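Local coordinates for protein porin (Rhodobacter capsulatus, PDB 2POR) that forms channels in the outer membrane through which small hydrophilic solutes diffuse passively, up to about 0.6 kDa, as a homotrimer of 16-stranded beta barrels, at residues R212-L217 against Q250-D255; S235-S238 against T243-G246. All blocks are in the same frame, centred on the assembly; numbering follows the deposited sequence.

Interaction 1. Residues R212-L217 against Q250-D255; sequences RAVFDL and QVLDID. With C8E ((hydroxyethyloxy)tri(ethyloxy)octane), chain E.
The ring of Phe215 meets Ile254 at its edge. CD1 of Ile254 lies in the plane of the ring, 3.7 Å from CE2 of Phe215. Behind it, Ile254 CG1 is 4.2 Å from the same CE2. The two side chains run past each other in opposite directions, so they lie alongside and do not meet head-on. Ile254 is extended at its end (chi2 177°), which carries CD1 out to the ring. Outside the two segments, the Phe215 ring also touches Asp258 and Val260.

Val214 and Leu252 make the second apolar contact. They reach toward each other tip to tip, with Val214 CG1 3.9 Å from Leu252 CD2. CG1 of Val214 stands opposite the backbone N (chi1 172°), and this turns the methyl toward the strand. A (hydroxyethyloxy)tri(ethyloxy)octane molecule also lies against this pair. Its C8 is 3.7 Å from Leu252 CD2, and its C10 is 4.0 Å from Val214 CG1. Further along the molecule, C14 passes 3.6 Å from the carbonyl O of Val214. No hydrogen bond joins the two segments; the contact is van der Waals packing.

The helix ends here in a Schellman motif. Leu217 N bonds to Arg212 O at 2.9 Å, and Asp216 N bonds to Ala213 O. Asp216, with positive phi, is the C-prime residue. Phe215 lies within this turn.

Helix 208-214 follows strand 195-207. It packs through Val214, with Phe215 just after it, against the end of strand 243-254. Leu252 and Ile254 share a sheet face with Gln250, which bonds to Gly99 and Asp101 of a long loop, consistent with the inside of the barrel. Strands 226-240 and 258-272 flank strand 243-254 in the sheet.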
loop_
_atom_site.group_PDB
_atom_site.type_symbol
_atom_site.label_atom_id
_atom_site.label_comp_id
_atom_site.label_asym_id
_atom_site.label_seq_id
_atom_site.Cartn_x
_atom_site.Cartn_y
_atom_site.Cartn_z
ATOM N N ARG A 212 -1.782 -24.746 -24.631
ATOM C CA ARG A 212 -3.197 -24.601 -24.941
ATOM C C ARG A 212 -3.793 -23.427 -24.189
ATOM O O ARG A 212 -4.643 -22.708 -24.718
ATOM C CB ARG A 212 -3.965 -25.881 -24.559
ATOM C CG ARG A 212 -3.537 -27.116 -25.401
ATOM C CD ARG A 212 -4.274 -28.462 -24.984
ATOM N NE ARG A 212 -5.716 -28.292 -25.082
ATOM C CZ ARG A 212 -6.394 -28.489 -26.212
ATOM N NH1 ARG A 212 -5.792 -28.922 -27.305
ATOM N NH2 ARG A 212 -7.688 -28.278 -26.277
ATOM N N ALA A 213 -3.365 -23.209 -22.945
ATOM C CA ALA A 213 -3.860 -22.074 -22.143
ATOM C C ALA A 213 -3.450 -20.723 -22.759
ATOM O O ALA A 213 -4.213 -19.768 -22.628
ATOM C CB ALA A 213 -3.323 -22.159 -20.721
ATOM N N VAL A 214 -2.321 -20.606 -23.495
ATOM C CA VAL A 214 -1.960 -19.392 -24.238
ATOM C C VAL A 214 -3.106 -19.046 -25.156
ATOM O O VAL A 214 -3.444 -17.869 -25.258
ATOM C CB VAL A 214 -0.704 -19.549 -25.154
ATOM C CG1 VAL A 214 -0.457 -18.340 -26.080
ATOM C CG2 VAL A 214 0.468 -19.745 -24.249
ATOM N N PHE A 215 -3.725 -20.049 -25.820
ATOM C CA PHE A 215 -4.809 -19.800 -26.774
ATOM C C PHE A 215 -6.186 -19.937 -26.159
ATOM O O PHE A 215 -7.215 -19.933 -26.848
ATOM C CB PHE A 215 -4.668 -20.742 -27.991
ATOM C CG PHE A 215 -3.498 -20.398 -28.920
ATOM C CD1 PHE A 215 -3.693 -19.499 -29.946
ATOM C CD2 PHE A 215 -2.251 -20.953 -28.709
ATOM C CE1 PHE A 215 -2.631 -19.154 -30.750
ATOM C CE2 PHE A 215 -1.194 -20.601 -29.515
ATOM C CZ PHE A 215 -1.388 -19.705 -30.529
ATOM N N ASP A 216 -6.188 -19.989 -24.828
ATOM C CA ASP A 216 -7.386 -20.052 -24.040
ATOM C C ASP A 216 -8.188 -21.330 -24.318
ATOM O O ASP A 216 -9.428 -21.287 -24.405
ATOM C CB ASP A 216 -8.185 -18.798 -24.355
ATOM C CG ASP A 216 -8.986 -18.300 -23.187
ATOM O OD1 ASP A 216 -8.552 -18.512 -22.053
ATOM O OD2 ASP A 216 -10.035 -17.704 -23.428
ATOM N N LEU A 217 -7.476 -22.453 -24.471
ATOM C CA LEU A 217 -8.094 -23.731 -24.822
ATOM C C LEU A 217 -8.079 -24.602 -23.583
ATOM O O LEU A 217 -7.111 -24.507 -22.807
ATOM C CB LEU A 217 -7.312 -24.406 -25.951
ATOM C CG LEU A 217 -7.231 -23.662 -27.278
ATOM C CD1 LEU A 217 -6.336 -24.433 -28.192
ATOM C CD2 LEU A 217 -8.592 -23.453 -27.864
ATOM N N GLN A 250 4.619 -9.797 -34.524
ATOM C CA GLN A 250 5.192 -10.975 -33.930
ATOM C C GLN A 250 4.308 -12.140 -34.359
ATOM O O GLN A 250 3.115 -11.941 -34.657
ATOM C CB GLN A 250 5.149 -10.962 -32.413
ATOM C CG GLN A 250 5.597 -9.693 -31.779
ATOM C CD GLN A 250 5.971 -9.932 -30.345
ATOM O OE1 GLN A 250 6.793 -10.782 -30.044
ATOM N NE2 GLN A 250 5.408 -9.236 -29.382
ATOM N N VAL A 251 4.900 -13.326 -34.448
ATOM C CA VAL A 251 4.079 -14.497 -34.635
ATOM C C VAL A 251 4.583 -15.537 -33.672
ATOM O O VAL A 251 5.767 -15.666 -33.315
ATOM C CB VAL A 251 4.040 -15.066 -36.134
ATOM C CG1 VAL A 251 4.672 -14.093 -37.075
ATOM C CG2 VAL A 251 4.610 -16.444 -36.215
ATOM N N LEU A 252 3.558 -16.244 -33.186
ATOM C CA LEU A 252 3.796 -17.351 -32.283
ATOM C C LEU A 252 3.149 -18.539 -32.982
ATOM O O LEU A 252 1.998 -18.424 -33.405
ATOM C CB LEU A 252 3.122 -17.076 -30.977
ATOM C CG LEU A 252 3.102 -18.190 -29.955
ATOM C CD1 LEU A 252 4.498 -18.657 -29.579
ATOM C CD2 LEU A 252 2.288 -17.659 -28.791
ATOM N N ASP A 253 3.884 -19.626 -33.125
ATOM C CA ASP A 253 3.435 -20.798 -33.848
ATOM C C ASP A 253 3.647 -22.045 -32.987
ATOM O O ASP A 253 4.795 -22.501 -32.847
ATOM C CB ASP A 253 4.252 -20.816 -35.136
ATOM C CG ASP A 253 3.896 -21.832 -36.219
ATOM O OD1 ASP A 253 3.178 -22.786 -35.921
ATOM O OD2 ASP A 253 4.343 -21.658 -37.362
ATOM N N ILE A 254 2.610 -22.648 -32.392
ATOM C CA ILE A 254 2.818 -23.814 -31.562
ATOM C C ILE A 254 2.205 -24.992 -32.295
ATOM O O ILE A 254 1.002 -25.038 -32.599
ATOM C CB ILE A 254 2.143 -23.697 -30.211
ATOM C CG1 ILE A 254 2.572 -22.367 -29.531
ATOM C CG2 ILE A 254 2.550 -24.920 -29.378
ATOM C CD1 ILE A 254 1.924 -22.056 -28.174
ATOM N N ASP A 255 3.116 -25.908 -32.538
ATOM C CA ASP A 255 2.842 -27.134 -33.249
ATOM C C ASP A 255 1.751 -27.923 -32.523
ATOM O O ASP A 255 1.763 -28.090 -31.299
ATOM C CB ASP A 255 4.122 -27.950 -33.320
ATOM C CG ASP A 255 4.041 -29.208 -34.187
ATOM O OD1 ASP A 255 3.500 -29.144 -35.296
ATOM O OD2 ASP A 255 4.526 -30.253 -33.756
HETATM C C1 C8E E . 7.147 -19.319 -24.784
HETATM C C2 C8E E . 6.095 -18.904 -23.785
HETATM C C3 C8E E . 5.175 -17.997 -24.528
HETATM C C4 C8E E . 4.206 -17.548 -23.473
HETATM C C5 C8E E . 3.653 -16.156 -23.749
HETATM C C6 C8E E . 2.981 -15.987 -25.108
HETATM C C7 C8E E . 2.127 -14.708 -25.202
HETATM C C8 C8E E . 1.572 -14.723 -26.600
HETATM O O9 C8E E . 0.486 -13.904 -26.982
HETATM C C10 C8E E . -0.537 -14.653 -27.630
HETATM C C11 C8E E . -1.502 -13.756 -28.326
HETATM O O12 C8E E . -2.851 -14.163 -28.488
HETATM C C13 C8E E . -3.701 -13.701 -27.431
HETATM C C14 C8E E . -4.490 -14.763 -26.653
HETATM O O15 C8E E . -5.322 -15.688 -27.386
HETATM C C16 C8E E . -6.717 -15.686 -27.008
HETATM C C17 C8E E . -7.747 -15.130 -28.025
HETATM O O18 C8E E . -9.171 -15.429 -28.053
HETATM C C19 C8E E . -9.481 -16.671 -28.752
HETATM C C20 C8E E . -10.396 -16.610 -29.995
HETATM O O21 C8E E . -10.243 -15.342 -30.648
#

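Interaction 2. Residues S235-S238 against T243-G246; sequences SVDS and TTVG
Residues 235-238 and 243-246 run antiparallel at 164°, their axes 4.6 Å apart at closest, with Ser238 and Val245 as a hydrogen-bonded pair and Asp237 and Gly246 as a non-hydrogen-bonded one. Ser238 N donates to Val245 O at 2.8 Å. Val245 N returns the bond to Ser238 O at 3.0 Å. That oxygen also receives a CA-H contact from Thr244 CA at 3.4 Å. Val245 O likewise takes one from Asp237 CA.

The strands come close at Gly246, which has no side chain: its CA is 3.8 Å from Asp237 CA. CB of Asp237 packs 3.5 Å from Val245 O. Its carboxylate turns to another strand, where OD2 bonds to Asn196 ND2. Thr244 lays its CG2 methyl 3.8 Å from Ser238 O. CG2 is opposite the backbone N, beside the carbonyl carbon; OG1 bonds to Thr239 OG1. Ser238 and Val245 point to the face opposite that of Asp237, and Ser238 OG bonds to Thr195 OG1.

This is the turn end of the hairpin formed by strands 226-240 and 243-254, two neighbours in the wall of the 16-stranded antiparallel barrel. The pairing continues at Val236 with Gly247. Strand 195-207 lies next to the first arm and strand 258-272 next to the second, while Tyr87 of a loop touches Asp237 and Thr244.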
loop_
_atom_site.group_PDB
_atom_site.type_symbol
_atom_site.label_atom_id
_atom_site.label_comp_id
_atom_site.label_asym_id
_atom_site.label_seq_id
_atom_site.Cartn_x
_atom_site.Cartn_y
_atom_site.Cartn_z
ATOM N N SER A 235 10.403 -4.961 -34.703
ATOM C CA SER A 235 9.768 -3.667 -34.569
ATOM C C SER A 235 10.693 -2.595 -35.116
ATOM O O SER A 235 11.926 -2.785 -35.133
ATOM C CB SER A 235 9.430 -3.278 -33.115
ATOM O OG SER A 235 10.481 -3.099 -32.198
ATOM N N VAL A 236 10.048 -1.504 -35.537
ATOM C CA VAL A 236 10.746 -0.365 -36.088
ATOM C C VAL A 236 10.109 0.868 -35.473
ATOM O O VAL A 236 8.872 0.972 -35.474
ATOM C CB VAL A 236 10.591 -0.276 -37.648
ATOM C CG1 VAL A 236 11.417 0.900 -38.173
ATOM C CG2 VAL A 236 11.139 -1.500 -38.337
ATOM N N ASP A 237 10.893 1.813 -34.942
ATOM C CA ASP A 237 10.331 3.100 -34.553
ATOM C C ASP A 237 11.308 4.183 -34.988
ATOM O O ASP A 237 12.524 3.923 -35.032
ATOM C CB ASP A 237 10.127 3.214 -33.057
ATOM C CG ASP A 237 11.330 3.039 -32.172
ATOM O OD1 ASP A 237 11.687 1.914 -31.841
ATOM O OD2 ASP A 237 11.895 4.051 -31.783
ATOM N N SER A 238 10.814 5.362 -35.303
ATOM C CA SER A 238 11.679 6.437 -35.726
ATOM C C SER A 238 11.147 7.734 -35.195
ATOM O O SER A 238 9.928 7.952 -35.125
ATOM C CB SER A 238 11.733 6.521 -37.237
ATOM O OG SER A 238 12.867 7.306 -37.613
ATOM N N THR A 243 7.897 13.923 -32.729
ATOM C CA THR A 243 7.079 12.781 -33.097
ATOM C C THR A 243 7.825 11.491 -33.221
ATOM O O THR A 243 8.776 11.411 -33.999
ATOM C CB THR A 243 6.382 13.017 -34.441
ATOM O OG1 THR A 243 5.736 14.278 -34.334
ATOM C CG2 THR A 243 5.319 11.986 -34.774
ATOM N N THR A 244 7.416 10.482 -32.466
ATOM C CA THR A 244 7.928 9.143 -32.696
ATOM C C THR A 244 6.755 8.351 -33.272
ATOM O O THR A 244 5.589 8.567 -32.889
ATOM C CB THR A 244 8.372 8.553 -31.414
ATOM O OG1 THR A 244 9.393 9.441 -30.945
ATOM C CG2 THR A 244 8.821 7.099 -31.557
ATOM N N VAL A 245 7.067 7.512 -34.256
ATOM C CA VAL A 245 6.115 6.637 -34.940
ATOM C C VAL A 245 6.786 5.274 -34.921
ATOM O O VAL A 245 8.017 5.182 -35.037
ATOM C CB VAL A 245 5.877 7.101 -36.390
ATOM C CG1 VAL A 245 5.018 6.115 -37.168
ATOM C CG2 VAL A 245 5.077 8.390 -36.352
ATOM N N GLY A 246 6.007 4.217 -34.671
ATOM C CA GLY A 246 6.577 2.886 -34.625
ATOM C C GLY A 246 5.539 1.768 -34.611
ATOM O O GLY A 246 4.338 2.030 -34.432
#

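Interactions 1 and 2 lie about 27 Å apart, centre to centre, and share strand 243-254. Interaction 2 uses its first residues, interaction 1 its last. Along the chain the order is 212-217, 235-238, 243-246, 250-255, so the pairing of interaction 2 falls within the span between the two segments of interaction 1. Helix 208-214 leads on to strand 226-240, which turns back into strand 243-254. Interaction 2 is pairing within the barrel sheet, near the hairpin turn. Interaction 1 packs a short helix against the far end of the same hairpin. The barrel wall is thus built by neighbour-to-neighbour pairing; the helix does not join the sheet but packs on side chains of strand 243-254.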